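PDB 4H6X: thiazoline oxidase/subtilisin-like protease from Prochloron didemni, which acts as the patellamide maturation protease PatG, a subtilase-family domain that probably cleaves precursor peptides and joins their ends by transamidation. Local coordinates for residues S47-A52 and H112-I117; F126-N131 and S284-S289. All blocks are in the same frame, centred on the assembly; numbering follows the deposited sequence.

Interaction 1. Residues S47-A52 and H112-I117; sequences SCFEGA and HVTSTI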
loop_
_atom_site.group_PDB
_atom_site.type_symbol
_atom_site.label_atom_id
_atom_site.label_comp_id
_atom_site.label_asym_id
_atom_site.label_seq_id
_atom_site.Cartn_x
_atom_site.Cartn_y
_atom_site.Cartn_z
ATOM N N SER A 47 6.621 14.090 -9.311
ATOM C CA SER A 47 5.895 15.228 -8.742
ATOM C C SER A 47 4.808 14.811 -7.755
ATOM O O SER A 47 4.485 15.567 -6.846
ATOM C CB SER A 47 5.305 16.135 -9.836
ATOM O OG SER A 47 4.413 15.426 -10.689
ATOM N N CYS A 48 4.268 13.604 -7.913
ATOM C CA CYS A 48 3.277 13.097 -6.960
ATOM C C CYS A 48 3.797 13.034 -5.523
ATOM O O CYS A 48 3.007 13.005 -4.586
ATOM C CB CYS A 48 2.720 11.746 -7.409
ATOM S SG CYS A 48 3.912 10.389 -7.384
ATOM N N PHE A 49 5.118 13.018 -5.356
ATOM C CA PHE A 49 5.736 13.039 -4.038
ATOM C C PHE A 49 6.161 14.438 -3.595
ATOM O O PHE A 49 6.589 14.631 -2.458
ATOM C CB PHE A 49 6.909 12.059 -3.967
ATOM C CG PHE A 49 6.517 10.639 -4.260
ATOM C CD1 PHE A 49 7.217 9.883 -5.196
ATOM C CD2 PHE A 49 5.426 10.058 -3.609
ATOM C CE1 PHE A 49 6.843 8.575 -5.475
ATOM C CE2 PHE A 49 5.046 8.750 -3.885
ATOM C CZ PHE A 49 5.754 8.009 -4.820
ATOM N N GLU A 50 6.007 15.416 -4.491
ATOM C CA GLU A 50 6.299 16.818 -4.175
ATOM C C GLU A 50 5.394 17.351 -3.053
ATOM O O GLU A 50 4.200 17.565 -3.240
ATOM C CB GLU A 50 6.166 17.679 -5.443
ATOM C CG GLU A 50 6.239 19.173 -5.196
ATOM C CD GLU A 50 7.601 19.595 -4.718
ATOM O OE1 GLU A 50 8.521 19.669 -5.558
ATOM O OE2 GLU A 50 7.745 19.845 -3.501
ATOM N N GLY A 51 5.980 17.570 -1.886
ATOM C CA GLY A 51 5.213 17.980 -0.719
ATOM C C GLY A 51 4.735 16.818 0.156
ATOM O O GLY A 51 4.166 17.051 1.208
ATOM N N ALA A 52 4.954 15.571 -0.279
ATOM C CA ALA A 52 4.646 14.405 0.548
ATOM C C ALA A 52 5.662 14.297 1.679
ATOM O O ALA A 52 6.837 14.632 1.508
ATOM C CB ALA A 52 4.648 13.132 -0.291
ATOM N N HIS A 112 4.636 2.610 -7.434
ATOM C CA HIS A 112 3.204 2.502 -7.594
ATOM C C HIS A 112 2.519 2.487 -6.223
ATOM O O HIS A 112 1.638 3.304 -5.954
ATOM C CB HIS A 112 2.856 1.229 -8.368
ATOM C CG HIS A 112 1.548 1.303 -9.083
ATOM N ND1 HIS A 112 0.346 1.036 -8.465
ATOM C CD2 HIS A 112 1.249 1.629 -10.368
ATOM C CE1 HIS A 112 -0.637 1.182 -9.337
ATOM N NE2 HIS A 112 -0.117 1.539 -10.500
ATOM N N VAL A 113 2.926 1.539 -5.383
ATOM C CA VAL A 113 2.359 1.370 -4.033
ATOM C C VAL A 113 2.475 2.663 -3.229
ATOM O O VAL A 113 1.505 3.106 -2.655
ATOM C CB VAL A 113 3.033 0.176 -3.305
ATOM C CG1 VAL A 113 2.858 0.252 -1.791
ATOM C CG2 VAL A 113 2.458 -1.119 -3.840
ATOM N N THR A 114 3.649 3.289 -3.236
ATOM C CA THR A 114 3.872 4.494 -2.439
ATOM C C THR A 114 2.990 5.655 -2.920
ATOM O O THR A 114 2.403 6.372 -2.104
ATOM C CB THR A 114 5.364 4.883 -2.419
ATOM O OG1 THR A 114 6.137 3.763 -1.952
ATOM C CG2 THR A 114 5.606 6.066 -1.512
ATOM N N SER A 115 2.890 5.820 -4.239
ATOM C CA SER A 115 2.023 6.858 -4.818
ATOM C C SER A 115 0.540 6.620 -4.491
ATOM O O SER A 115 -0.214 7.573 -4.253
ATOM C CB SER A 115 2.250 6.975 -6.338
ATOM O OG SER A 115 1.713 5.851 -7.041
ATOM N N THR A 116 0.128 5.354 -4.464
ATOM C CA THR A 116 -1.261 4.995 -4.101
ATOM C C THR A 116 -1.606 5.429 -2.675
ATOM O O THR A 116 -2.741 5.822 -2.373
ATOM C CB THR A 116 -1.504 3.478 -4.277
ATOM O OG1 THR A 116 -1.434 3.167 -5.676
ATOM C CG2 THR A 116 -2.882 3.051 -3.744
ATOM N N ILE A 117 -0.617 5.340 -1.799
ATOM C CA ILE A 117 -0.807 5.671 -0.408
ATOM C C ILE A 117 -0.690 7.177 -0.195
ATOM O O ILE A 117 -1.508 7.776 0.516
ATOM C CB ILE A 117 0.177 4.877 0.494
ATOM C CG1 ILE A 117 -0.182 3.375 0.447
ATOM C CG2 ILE A 117 0.136 5.412 1.916
ATOM C CD1 ILE A 117 0.873 2.436 1.016
#
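The ring of Phe49 lies flat under a thiol and points its rim at helix 112-117. Cys48 SG sits over the ring centre, 3.8 Å above the plane of Phe49. At the edge the ring meets backbone rather than side chain: the carbonyl carbon of Thr114 and the amide of Ser115 lie in its plane, with Phe49 CZ 3.7 Å from Ser115 N. The Thr114 methyl comes in obliquely, CG2 approaching Phe49 CE2 to 3.6 Å, and the two side chains cross at about a right angle. That methyl is offered to the ring because it stands anti to the backbone N of Thr114 (chi1 -55° for OG1); the hydroxyl beside it turns to Ala110 O and Asn136 OD1 instead.

The two segments belong to the subtilisin-like core. Residues 47-52 lie in the connection between strand 34-39 and the edge strand 53-56, where a short 3-10 turn runs into a type II turn from Phe49 to Ala52. Residues 112-117 lie near the C-terminal end of helix 101-118, which also carries His109, the likely histidine of a Ser-His-Asp triad with Asp39 and Ser274. Thr114 lies near that group without touching it.

Ser115 CB rests where the sulfur and the ring rim come together, 3.9 Å from Cys48 SG and 4.0 Å from Phe49 CZ. Its hydroxyl takes no part in the apolar contact. Ser115 OG donates to His112 O over 2.8 Å, tilted 27° from the carbonyl plane, and is itself gripped by the amide of Ala260. His112 O thus receives two donors, the second being Thr116 N.

Interaction 2. Residues F126-N131 and S284-S289; sequences FGIAPN and SALLMS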
loop_
_atom_site.group_PDB
_atom_site.type_symbol
_atom_site.label_atom_id
_atom_site.label_comp_id
_atom_site.label_asym_id
_atom_site.label_seq_id
_atom_site.Cartn_x
_atom_site.Cartn_y
_atom_site.Cartn_z
ATOM N N PHE A 126 -2.978 10.952 -7.070
ATOM C CA PHE A 126 -3.545 11.411 -5.813
ATOM C C PHE A 126 -3.766 10.167 -4.937
ATOM O O PHE A 126 -4.606 9.333 -5.246
ATOM C CB PHE A 126 -4.854 12.155 -6.104
ATOM C CG PHE A 126 -5.687 12.484 -4.886
ATOM C CD1 PHE A 126 -5.103 12.738 -3.650
ATOM C CD2 PHE A 126 -7.082 12.577 -5.001
ATOM C CE1 PHE A 126 -5.883 13.047 -2.546
ATOM C CE2 PHE A 126 -7.866 12.899 -3.902
ATOM C CZ PHE A 126 -7.265 13.128 -2.672
ATOM N N GLY A 127 -2.977 10.038 -3.877
ATOM C CA GLY A 127 -3.051 8.861 -3.012
ATOM C C GLY A 127 -4.196 8.929 -2.009
ATOM O O GLY A 127 -4.840 9.958 -1.868
ATOM N N ILE A 128 -4.442 7.825 -1.316
ATOM C CA ILE A 128 -5.516 7.746 -0.321
ATOM C C ILE A 128 -5.231 8.651 0.873
ATOM O O ILE A 128 -6.139 9.307 1.406
ATOM C CB ILE A 128 -5.739 6.282 0.127
ATOM C CG1 ILE A 128 -6.138 5.413 -1.081
ATOM C CG2 ILE A 128 -6.782 6.189 1.239
ATOM C CD1 ILE A 128 -7.493 5.733 -1.695
ATOM N N ALA A 129 -3.967 8.725 1.275
ATOM C CA ALA A 129 -3.615 9.425 2.505
ATOM C C ALA A 129 -2.397 10.349 2.336
ATOM O O ALA A 129 -1.345 10.140 2.979
ATOM C CB ALA A 129 -3.409 8.419 3.636
ATOM N N PRO A 130 -2.536 11.383 1.474
ATOM C CA PRO A 130 -1.420 12.280 1.128
ATOM C C PRO A 130 -0.786 13.034 2.308
ATOM O O PRO A 130 0.335 13.538 2.174
ATOM C CB PRO A 130 -2.065 13.282 0.157
ATOM C CG PRO A 130 -3.516 13.276 0.523
ATOM C CD PRO A 130 -3.795 11.825 0.835
ATOM N N ASN A 131 -1.476 13.114 3.445
ATOM C CA ASN A 131 -0.954 13.896 4.575
ATOM C C ASN A 131 -0.302 13.100 5.701
ATOM O O ASN A 131 0.206 13.689 6.655
ATOM C CB ASN A 131 -2.029 14.838 5.149
ATOM C CG ASN A 131 -2.226 16.091 4.307
ATOM O OD1 ASN A 131 -3.244 16.779 4.427
ATOM N ND2 ASN A 131 -1.250 16.401 3.461
ATOM N N SER A 284 -6.847 2.557 6.275
ATOM C CA SER A 284 -6.478 2.329 7.669
ATOM C C SER A 284 -5.779 3.534 8.269
ATOM O O SER A 284 -6.063 3.913 9.404
ATOM C CB SER A 284 -5.603 1.075 7.797
ATOM O OG SER A 284 -6.318 -0.077 7.379
ATOM N N ALA A 285 -4.873 4.146 7.515
ATOM C CA ALA A 285 -4.182 5.353 7.991
ATOM C C ALA A 285 -5.126 6.562 8.149
ATOM O O ALA A 285 -5.000 7.348 9.096
ATOM C CB ALA A 285 -3.037 5.709 7.058
ATOM N N LEU A 286 -6.050 6.723 7.209
ATOM C CA LEU A 286 -7.081 7.751 7.355
ATOM C C LEU A 286 -7.912 7.545 8.642
ATOM O O LEU A 286 -8.202 8.503 9.371
ATOM C CB LEU A 286 -7.990 7.781 6.119
ATOM C CG LEU A 286 -7.443 8.281 4.767
ATOM C CD1 LEU A 286 -8.571 8.350 3.746
ATOM C CD2 LEU A 286 -6.747 9.634 4.853
ATOM N N LEU A 287 -8.280 6.300 8.930
ATOM C CA LEU A 287 -9.104 6.008 10.116
ATOM C C LEU A 287 -8.327 6.275 11.393
ATOM O O LEU A 287 -8.872 6.827 12.351
ATOM C CB LEU A 287 -9.660 4.581 10.088
ATOM C CG LEU A 287 -10.646 4.257 8.960
ATOM C CD1 LEU A 287 -10.910 2.755 8.877
ATOM C CD2 LEU A 287 -11.957 5.041 9.089
ATOM N N MET A 288 -7.042 5.909 11.391
ATOM C CA MET A 288 -6.137 6.268 12.473
ATOM C C MET A 288 -5.950 7.787 12.580
ATOM O O MET A 288 -5.874 8.325 13.688
ATOM C CB MET A 288 -4.760 5.597 12.305
ATOM C CG MET A 288 -4.746 4.085 12.404
ATOM S SD MET A 288 -3.042 3.486 12.266
ATOM C CE MET A 288 -3.331 1.735 12.525
ATOM N N SER A 289 -5.864 8.476 11.446
ATOM C CA SER A 289 -5.755 9.940 11.460
ATOM C C SER A 289 -6.940 10.598 12.184
ATOM O O SER A 289 -6.781 11.588 12.906
ATOM C CB SER A 289 -5.632 10.477 10.035
ATOM O OG SER A 289 -4.450 9.973 9.445
#
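Ala129 and Leu286 bring the two backbones closest, their CA atoms 6.2 Å apart. Residues 284-289 are a stretch of helix 273-293, whereas 126-131 has no regular structure: Ile128 is helical in its backbone angles, but Ala129 opens out (phi -135°, psi 64°), a conformation well suited to a residue that precedes proline. Backbone bonds pin this bend to the end of helix 101-118.

Leu286 is the side chain that bridges the gap. Ile128 O rests against the end of its isopropyl group, 3.5 Å from both CD1 and CD2 of Leu286. CD1 also meets Ile128 CG2 at 3.8 Å, and CD2 of Leu286 meets Ala129 CB, also at 3.8 Å. In Ile128 a chi1 of -60° sets CG1 beside the backbone N and leaves CG2 anti to it, facing the leucine, while the longer arm leads away from the helix. Alongside, Ala129 CB and Ala285 CB approach to 4.4 Å. Leu23 and His24 of helix 20-26 also pack on Leu286. With an alanine at Leu286 both methyls go, and Ile128 CG2 would probably lose its mate on the helix, Ala129 CB would keep just Ala285, and a gap would open under Ile128 O.

One turn on, Ser289 donates from both N and OG to Ala285 O, from opposite faces of the carbonyl, so the hydroxyl is turned back onto the helix backbone. What joins loop and helix is therefore methyl against methyl and methyl against a carbonyl oxygen, an attachment that rests on shape and burial rather than on directed bonds.

In the fold
From the N terminus, the chain leaves strand 34-39 of the parallel sheet, passes through 47-52 and enters the edge strand 53-56. After two more helices it enters helix 101-118, where 112-117 closes interaction 1, a loop of about 60 residues. Interaction 2 opens just afterwards, at 126-131, and closes some 153 residues later on helix 273-293, so the two are in series and neither nests nor crosses. They do meet directly: Ile117 O to Ala129 N, at 2.7 Å, is a probable hydrogen bond. Helix 101-118 is thus tied to the loop before the edge strand and, through 126-131, to helix 273-293, which Ile117 also touches at Pro278 and Thr281.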